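Local structure of aluminum resistance protein (Clostridium novyi, 3I16) at residues A26-I30 against I309-I314; S65-Y70 against E279-F284; G222-D226 against A297-M302; V362-P366 against V376-A380. The protein probably acts as a pyridoxal-5'-phosphate-dependent carbon-sulfur lyase of the methionine gamma-lyase family, possibly involved in aluminium resistance. Residues are numbered along the deposited sequence.

Contact 1: residues A26-I30 against I309-I314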
# COMPACT_ATOMS: atom_id res chain seq x y z
N ALA B 26 -2.98 0.93 44.11
CA ALA B 26 -1.82 0.66 43.26
C ALA B 26 -1.26 1.93 42.61
O ALA B 26 -0.05 2.11 42.59
CB ALA B 26 -2.17 -0.38 42.14
N MSE B 27 -2.14 2.77 42.09
CA MSE B 27 -1.70 4.02 41.43
C MSE B 27 -1.01 4.92 42.42
O MSE B 27 0.02 5.50 42.09
CB MSE B 27 -2.87 4.79 40.85
CG MSE B 27 -3.37 4.23 39.61
SE MSE B 27 -2.09 4.58 38.18
CE MSE B 27 -2.41 6.39 37.81
N ASN B 28 -1.58 5.05 43.61
CA ASN B 28 -0.96 5.85 44.65
C ASN B 28 0.46 5.30 44.94
O ASN B 28 1.43 6.07 44.96
CB ASN B 28 -1.80 5.85 45.95
CG ASN B 28 -3.16 6.59 45.82
OD1 ASN B 28 -3.34 7.45 44.97
ND2 ASN B 28 -4.10 6.27 46.72
N ASP B 29 0.57 3.98 45.13
CA ASP B 29 1.86 3.33 45.44
C ASP B 29 2.96 3.42 44.36
O ASP B 29 4.13 3.50 44.68
CB ASP B 29 1.66 1.84 45.74
CG ASP B 29 0.89 1.58 47.01
OD1 ASP B 29 0.67 2.50 47.83
OD2 ASP B 29 0.53 0.40 47.21
N ILE B 30 2.59 3.40 43.09
CA ILE B 30 3.58 3.39 42.00
C ILE B 30 3.93 4.75 41.39
O ILE B 30 4.82 4.82 40.54
CB ILE B 30 3.13 2.40 40.87
CG1 ILE B 30 1.96 2.97 40.06
CG2 ILE B 30 2.82 1.01 41.48
CD1 ILE B 30 1.26 1.96 39.14
N ILE B 309 4.17 -1.99 35.35
CA ILE B 309 4.37 -1.62 36.75
C ILE B 309 3.03 -1.61 37.49
O ILE B 309 2.92 -2.12 38.61
CB ILE B 309 5.10 -0.25 36.88
CG1 ILE B 309 6.51 -0.35 36.23
CG2 ILE B 309 5.18 0.15 38.31
CD1 ILE B 309 7.24 0.98 36.02
N LEU B 310 2.01 -1.03 36.87
CA LEU B 310 0.66 -1.05 37.45
C LEU B 310 0.18 -2.50 37.64
O LEU B 310 -0.40 -2.83 38.65
CB LEU B 310 -0.32 -0.31 36.57
CG LEU B 310 -1.82 -0.51 36.85
CD1 LEU B 310 -2.17 0.04 38.21
CD2 LEU B 310 -2.63 0.16 35.72
N CYS B 311 0.37 -3.33 36.61
CA CYS B 311 -0.03 -4.72 36.67
C CYS B 311 0.68 -5.37 37.85
O CYS B 311 0.04 -6.02 38.65
CB CYS B 311 0.32 -5.44 35.37
SG CYS B 311 -0.16 -7.19 35.40
N SER B 312 1.99 -5.16 37.98
CA SER B 312 2.75 -5.72 39.09
C SER B 312 2.12 -5.39 40.45
O SER B 312 1.84 -6.29 41.28
CB SER B 312 4.19 -5.19 39.06
OG SER B 312 4.97 -5.65 40.14
N ARG B 313 1.91 -4.10 40.70
CA ARG B 313 1.41 -3.70 42.01
C ARG B 313 -0.06 -4.10 42.24
O ARG B 313 -0.38 -4.59 43.30
CB ARG B 313 1.62 -2.20 42.24
CG ARG B 313 1.28 -1.72 43.64
CD ARG B 313 1.99 -2.52 44.73
NE ARG B 313 1.88 -1.85 46.01
CZ ARG B 313 2.40 -2.27 47.15
NH1 ARG B 313 3.12 -3.38 47.22
NH2 ARG B 313 2.22 -1.53 48.25
N ILE B 314 -0.94 -3.90 41.26
CA ILE B 314 -2.35 -4.27 41.47
C ILE B 314 -2.53 -5.79 41.71
O ILE B 314 -3.32 -6.19 42.58
CB ILE B 314 -3.28 -3.75 40.33
CG1 ILE B 314 -4.73 -3.64 40.81
CG2 ILE B 314 -3.18 -4.61 39.08
CD1 ILE B 314 -5.68 -3.00 39.75
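Two helices that cross steeply can still bury a compact patch, as these two do, with small and branched side chains sharing the space between them. Here the local axes of 26-30 and 309-314 come within 9.2 Å of each other, at 117° between their N-to-C directions. The backbones are nearest at Ala26 and Ile314, whose CA atoms are 5.3 Å apart.

Apolar contacts make up much of this interface. The methyl group of Ala26 is small enough to admit the neighbouring helix: its CB lies 4.0 Å from CD1 of Leu310 and 4.0 Å from CB of Ile314. One turn later Ile30 projects further, with CD1 3.8 Å from Leu310 CB and CB 4.0 Å from Ile309 CG2.

Both helices are long, 17-54 near the N-terminus and 287-318 leading into the antiparallel sheet that begins with strand 321-323. Helix 287-318 is consistent with the long helix that leads to the C-terminal domain in fold-type I PLP enzymes. Helix 411-425 also packs against Ile314.

The charged pair joins Asp29, at the edge of the contact, to Arg313. Asp29 OD2 accepts hydrogen bonds from Arg313 NH2 at 2.8 Å and from Arg313 NE at 2.9 Å, meeting the guanidinium at its edge and forming a salt bridge. The aliphatic part of the arginine packs against Ile30, Arg313 CB lying 3.5 Å from Ile30 CG2, while NH1 forms a second salt bridge with Glu316.

Contact 2: residues S65-Y70 against E279-F284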
# COMPACT_ATOMS: atom_id res chain seq x y z
N SER B 65 9.74 2.05 -3.13
CA SER B 65 10.57 1.27 -4.03
C SER B 65 9.85 0.01 -4.50
O SER B 65 8.95 -0.51 -3.83
CB SER B 65 11.90 0.90 -3.37
OG SER B 65 11.71 0.12 -2.22
N SER B 66 10.25 -0.47 -5.67
CA SER B 66 9.71 -1.67 -6.28
C SER B 66 10.88 -2.48 -6.82
O SER B 66 12.02 -2.01 -6.83
CB SER B 66 8.80 -1.31 -7.44
OG SER B 66 9.53 -0.75 -8.52
N GLY B 67 10.58 -3.70 -7.29
CA GLY B 67 11.57 -4.59 -7.83
C GLY B 67 12.75 -4.78 -6.90
O GLY B 67 12.58 -4.92 -5.67
N TYR B 68 13.94 -4.70 -7.48
CA TYR B 68 15.18 -4.88 -6.73
C TYR B 68 15.38 -3.88 -5.61
O TYR B 68 16.15 -4.16 -4.72
CB TYR B 68 16.42 -4.75 -7.62
CG TYR B 68 16.54 -5.70 -8.78
CD1 TYR B 68 16.20 -7.04 -8.65
CD2 TYR B 68 17.10 -5.28 -9.98
CE1 TYR B 68 16.36 -7.92 -9.71
CE2 TYR B 68 17.27 -6.15 -11.05
CZ TYR B 68 16.89 -7.47 -10.91
OH TYR B 68 17.04 -8.33 -11.95
N GLY B 69 14.74 -2.71 -5.67
CA GLY B 69 14.96 -1.70 -4.64
C GLY B 69 16.40 -1.14 -4.62
O GLY B 69 16.85 -0.65 -3.58
N TYR B 70 17.12 -1.23 -5.75
CA TYR B 70 18.48 -0.68 -5.84
C TYR B 70 18.45 0.82 -5.63
O TYR B 70 17.57 1.51 -6.18
CB TYR B 70 19.12 -0.89 -7.22
CG TYR B 70 19.69 -2.26 -7.52
CD1 TYR B 70 20.58 -2.87 -6.65
CD2 TYR B 70 19.41 -2.88 -8.73
CE1 TYR B 70 21.12 -4.11 -6.96
CE2 TYR B 70 19.96 -4.10 -9.04
CZ TYR B 70 20.80 -4.72 -8.15
OH TYR B 70 21.32 -5.94 -8.49
N GLU B 279 21.91 -5.13 -0.44
CA GLU B 279 21.81 -4.25 -1.61
C GLU B 279 20.52 -4.35 -2.40
O GLU B 279 20.20 -3.43 -3.14
CB GLU B 279 22.94 -4.53 -2.58
CG GLU B 279 24.32 -4.21 -2.11
CD GLU B 279 25.30 -4.31 -3.28
OE1 GLU B 279 26.16 -5.22 -3.25
OE2 GLU B 279 25.16 -3.53 -4.25
N CYS B 280 19.84 -5.49 -2.32
CA CYS B 280 18.54 -5.65 -2.98
C CYS B 280 17.50 -5.84 -1.92
O CYS B 280 17.78 -6.43 -0.86
CB CYS B 280 18.49 -6.83 -3.94
SG CYS B 280 19.33 -6.55 -5.47
N GLY B 281 16.29 -5.37 -2.20
CA GLY B 281 15.20 -5.48 -1.23
C GLY B 281 14.36 -4.22 -1.23
O GLY B 281 14.68 -3.25 -0.54
N SER B 282 13.29 -4.21 -2.02
CA SER B 282 12.35 -3.09 -2.03
C SER B 282 11.55 -3.18 -0.75
O SER B 282 11.49 -4.22 -0.12
CB SER B 282 11.47 -3.12 -3.27
OG SER B 282 10.94 -4.41 -3.48
N THR B 283 10.95 -2.08 -0.35
CA THR B 283 10.34 -2.01 0.98
C THR B 283 8.82 -1.91 1.03
O THR B 283 8.27 -1.44 2.03
CB THR B 283 10.99 -0.89 1.77
OG1 THR B 283 10.93 0.31 1.01
CG2 THR B 283 12.44 -1.22 2.02
N PHE B 284 8.14 -2.33 -0.04
CA PHE B 284 6.68 -2.49 -0.04
C PHE B 284 5.82 -1.29 0.41
O PHE B 284 4.70 -1.49 0.86
CB PHE B 284 6.32 -3.65 0.91
CG PHE B 284 7.17 -4.85 0.75
CD1 PHE B 284 7.02 -5.68 -0.36
CD2 PHE B 284 8.12 -5.18 1.70
CE1 PHE B 284 7.82 -6.80 -0.52
CE2 PHE B 284 8.93 -6.31 1.56
CZ PHE B 284 8.77 -7.12 0.44
O HOH W 1 8.44 -3.57 -2.60
O HOH W 2 13.76 -6.68 -3.78
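These two irregular loops are joined by backbone carbonyls and short hydroxyl side chains. Ser65 comes first: its OG accepts a 3.0 Å hydrogen bond from Thr283 N and is also bonded to Asp72. Ser66 opens a type II' beta turn, closed by Gly69 N to Ser66 O at 3.0 Å. Within the turn, Gly67 O receives Ser282 OG at 2.8 Å, and a water joins the same oxygen to Ser282 N. Tyr68 O then accepts Gly281 N at 2.8 Å. At Gly69 the backbones come so close, with CA 3.9 Å from Ser282 CA, that a CB would clash. At Tyr70, CE1 lies 3.4 Å from Cys280 SG, a sulfur-aromatic contact. Gln385 of a second subunit bonds Ser66 and Tyr70. Tyr68 is a pyridoxal 5'-phosphate-binding residue, but in this model its OH bonds a tartaric acid instead, probably from the crystallisation liquor; the arrangement is consistent with the subunit-spanning active sites of fold-type I enzymes, where a loop completes the neighbour's cofactor pocket.

Contact 3: residues G222-D226 against A297-M302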
# COMPACT_ATOMS: atom_id res chain seq x y z
N GLY B 222 13.67 -4.79 25.25
CA GLY B 222 14.50 -3.91 26.05
C GLY B 222 14.76 -2.55 25.47
O GLY B 222 15.33 -1.70 26.15
N GLU B 223 14.31 -2.32 24.22
CA GLU B 223 14.60 -1.05 23.56
C GLU B 223 13.96 0.11 24.31
O GLU B 223 12.80 0.05 24.72
CB GLU B 223 14.12 -1.04 22.10
CG GLU B 223 14.65 -2.16 21.23
CD GLU B 223 13.82 -3.43 21.23
OE1 GLU B 223 12.85 -3.55 22.02
OE2 GLU B 223 14.18 -4.35 20.46
N PHE B 224 14.77 1.14 24.55
CA PHE B 224 14.36 2.36 25.25
C PHE B 224 13.96 2.21 26.75
O PHE B 224 13.37 3.11 27.34
CB PHE B 224 13.30 3.10 24.44
CG PHE B 224 13.73 3.34 23.01
CD1 PHE B 224 14.84 4.11 22.73
CD2 PHE B 224 13.04 2.77 21.96
CE1 PHE B 224 15.25 4.32 21.42
CE2 PHE B 224 13.45 2.96 20.65
CZ PHE B 224 14.55 3.74 20.38
N MSE B 225 14.36 1.11 27.38
CA MSE B 225 14.13 0.93 28.82
C MSE B 225 15.14 1.75 29.62
O MSE B 225 14.88 2.09 30.79
CB MSE B 225 14.25 -0.53 29.21
CG MSE B 225 13.22 -1.45 28.64
SE MSE B 225 11.40 -1.13 29.27
CE MSE B 225 10.89 0.21 27.98
N ASP B 226 16.28 2.05 29.01
CA ASP B 226 17.33 2.78 29.67
C ASP B 226 17.82 3.78 28.63
O ASP B 226 17.38 3.74 27.48
CB ASP B 226 18.45 1.82 30.11
CG ASP B 226 19.47 2.46 31.02
OD1 ASP B 226 19.10 2.94 32.10
OD2 ASP B 226 20.65 2.51 30.65
N ALA B 297 8.74 5.33 19.41
CA ALA B 297 9.12 4.20 20.29
C ALA B 297 9.55 4.57 21.71
O ALA B 297 9.18 3.87 22.65
CB ALA B 297 10.20 3.29 19.60
N PRO B 298 10.36 5.62 21.89
CA PRO B 298 10.74 5.96 23.25
C PRO B 298 9.52 6.20 24.16
O PRO B 298 9.52 5.76 25.31
CB PRO B 298 11.55 7.25 23.06
CG PRO B 298 12.20 7.05 21.70
CD PRO B 298 11.19 6.33 20.88
N HIS B 299 8.50 6.86 23.62
CA HIS B 299 7.26 7.15 24.31
C HIS B 299 6.38 5.92 24.51
O HIS B 299 6.02 5.58 25.65
CB HIS B 299 6.48 8.24 23.54
CG HIS B 299 5.21 8.66 24.20
ND1 HIS B 299 5.15 9.71 25.09
CD2 HIS B 299 3.96 8.16 24.12
CE1 HIS B 299 3.91 9.84 25.53
NE2 HIS B 299 3.16 8.92 24.95
N ILE B 300 6.05 5.24 23.42
CA ILE B 300 5.15 4.08 23.47
C ILE B 300 5.77 3.00 24.35
O ILE B 300 5.06 2.31 25.05
CB ILE B 300 4.81 3.50 22.05
CG1 ILE B 300 4.11 4.53 21.14
CG2 ILE B 300 3.93 2.23 22.14
CD1 ILE B 300 2.73 4.95 21.57
N SER B 301 7.09 2.82 24.25
CA SER B 301 7.79 1.83 25.11
C SER B 301 7.50 2.09 26.60
O SER B 301 7.25 1.16 27.35
CB SER B 301 9.31 1.84 24.85
OG SER B 301 9.64 1.35 23.55
N MSE B 302 7.52 3.36 27.01
CA MSE B 302 7.22 3.69 28.41
C MSE B 302 5.73 3.60 28.79
O MSE B 302 5.39 3.41 29.98
CB MSE B 302 7.82 5.04 28.75
CG MSE B 302 9.33 5.03 28.73
SE MSE B 302 10.05 3.60 29.92
CE MSE B 302 11.84 4.33 30.08
O HOH W 3 12.22 5.62 26.57
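A tight turn can meet a helix through one prominent side chain, as Phe224 does here. The type II turn from Gly222 to Met225 is closed by a 3.2 Å hydrogen bond from Met225 N to Gly222 O, and it presents Phe224, which takes a positive phi of 65°, as the main bump. The ring settles against Ala297 and Pro298, at a kink in helix 287-318. Pro298 CG sits over its face, 4.0 Å from the ring centroid, in a CH-pi contact, and Phe224 CE2 lies 3.4 Å from the methyl CB of Ala297. Val48 of helix 17-54 and Leu294 also line the hollow around this ring.

A second bump comes from the helix. Met302 extends back over the turn until its CE is 3.4 Å from Phe224 O, and its SE lies 4.0 Å from CE of Met225. The end of Met225 bends in, although its CA-to-CB bond points away, and CE reaches 3.9 Å from Ser301 CB. Both methionines are modelled as selenomethionine.

Ser301 OG turns to its own helix, donating to Ala297 O at 2.7 Å. No direct hydrogen bond joins the two segments; one water donates to Phe224 O at 2.9 Å and Pro298 O at 3.0 Å. Cohesion here therefore rests chiefly on apolar fit, supplemented by that bridge.

Contact 4: residues V362-P366 against V376-A380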
# COMPACT_ATOMS: atom_id res chain seq x y z
N VAL B 362 -13.25 -12.61 20.20
CA VAL B 362 -12.63 -13.91 19.98
C VAL B 362 -12.26 -14.44 21.35
O VAL B 362 -11.64 -13.73 22.12
CB VAL B 362 -11.35 -13.77 19.13
CG1 VAL B 362 -10.51 -15.04 19.19
CG2 VAL B 362 -11.72 -13.41 17.70
N SER B 363 -12.68 -15.65 21.70
CA SER B 363 -12.29 -16.24 23.00
C SER B 363 -10.98 -16.96 22.74
O SER B 363 -10.94 -17.91 21.96
CB SER B 363 -13.34 -17.24 23.51
OG SER B 363 -12.95 -17.77 24.77
N CYS B 364 -9.89 -16.49 23.34
CA CYS B 364 -8.59 -17.09 23.07
C CYS B 364 -8.43 -18.37 23.87
O CYS B 364 -9.00 -18.54 24.96
CB CYS B 364 -7.43 -16.11 23.23
SG CYS B 364 -7.15 -15.48 24.89
N GLU B 365 -7.69 -19.29 23.25
CA GLU B 365 -7.48 -20.63 23.78
C GLU B 365 -6.04 -21.06 23.49
O GLU B 365 -5.37 -20.46 22.66
CB GLU B 365 -8.45 -21.59 23.07
CG GLU B 365 -9.96 -21.32 23.29
CD GLU B 365 -10.43 -21.56 24.73
OE1 GLU B 365 -9.68 -22.14 25.55
OE2 GLU B 365 -11.59 -21.17 25.05
N PRO B 366 -5.55 -22.11 24.18
CA PRO B 366 -4.18 -22.57 23.91
C PRO B 366 -4.02 -23.08 22.49
O PRO B 366 -4.96 -23.66 21.97
CB PRO B 366 -4.00 -23.75 24.88
CG PRO B 366 -4.94 -23.47 25.98
CD PRO B 366 -6.12 -22.77 25.37
N VAL B 376 0.54 -22.75 24.32
CA VAL B 376 0.46 -21.45 24.93
C VAL B 376 -0.84 -20.76 24.51
O VAL B 376 -1.31 -20.91 23.37
CB VAL B 376 1.62 -20.57 24.46
CG1 VAL B 376 1.65 -19.27 25.27
CG2 VAL B 376 2.95 -21.33 24.58
N ILE B 377 -1.42 -20.04 25.45
CA ILE B 377 -2.60 -19.23 25.21
C ILE B 377 -2.09 -17.80 25.04
O ILE B 377 -1.23 -17.38 25.81
CB ILE B 377 -3.60 -19.35 26.36
CG1 ILE B 377 -4.84 -18.49 26.08
CG2 ILE B 377 -2.96 -18.96 27.67
CD1 ILE B 377 -5.92 -18.72 27.02
N MSE B 378 -2.52 -17.10 23.99
CA MSE B 378 -2.12 -15.71 23.80
C MSE B 378 -3.36 -14.82 23.65
O MSE B 378 -4.31 -15.17 22.96
CB MSE B 378 -1.15 -15.51 22.61
CG MSE B 378 -0.60 -14.01 22.55
SE MSE B 378 0.73 -13.48 21.12
CE MSE B 378 1.03 -11.57 21.58
N ALA B 379 -3.36 -13.69 24.36
CA ALA B 379 -4.35 -12.65 24.20
C ALA B 379 -3.64 -11.70 23.24
O ALA B 379 -2.55 -11.21 23.56
CB ALA B 379 -4.63 -11.96 25.51
N ALA B 380 -4.22 -11.45 22.07
CA ALA B 380 -3.56 -10.57 21.10
C ALA B 380 -4.53 -9.76 20.19
O ALA B 380 -4.42 -9.80 18.97
CB ALA B 380 -2.60 -11.39 20.26
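The border of a beta sheet can be covered by chain that makes no hydrogen bond to it across the contact, and three residues carry most of such a contact here. Cys364 and Ile377 each give up 65 Å² to the opposite segment. The cysteine points toward the strand, its SG 4.0 Å from CG1 of Ile377 and 4.4 Å from CB of Ala379, while its CB approaches Met378 O to 3.3 Å. Its carbonyl oxygen, like the side chains of Ser363 and Glu365, bonds Lys350. Ile377 lies along the approaching chain: CD1 is 3.7 Å from Cys364 O, and CG1 is 3.8 Å from Glu365 C. Helix 342-354 packs against the same isoleucine through Ile346 and Cys349.

Pro366, third in buried area, brings its CA within 3.9 Å of Ile377 CA. Lacking an amide hydrogen, it cannot donate a backbone bond; instead its CA makes a CA-H...O contact with Val376 O at 3.4 Å, and CG lies 4.3 Å from Ile377 CB. The next residue, Trp367, supplies backbone bonding to Val376.

The touching parts run 170° apart, so the arrangement is that of a beta hairpin at the margin of the six-stranded antiparallel sheet, in which 366-367 is the outermost strand beside 376-379.

Taken together, the four contacts illustrate how chemistry follows location. Contacts 1 and 3 are buried and share helix 287-318, their centres about 19 Å apart; helix 17-54 supplies one side of contact 1 and packs around contact 3. Both rely on apolar fit, but contact 1 adds a salt bridge, whereas contact 3 has a bridging water. Contacts 2 and 4 are partly buried. Contact 2, about 46 Å from contact 1 between centres and on the opposite side of the chain's centre, is the most hydrogen-bonded and meets two other subunits, one of them through a single residue. Contact 4, whose two segments, like those of contact 1, touch no other chain, has no conventional hydrogen bond between them.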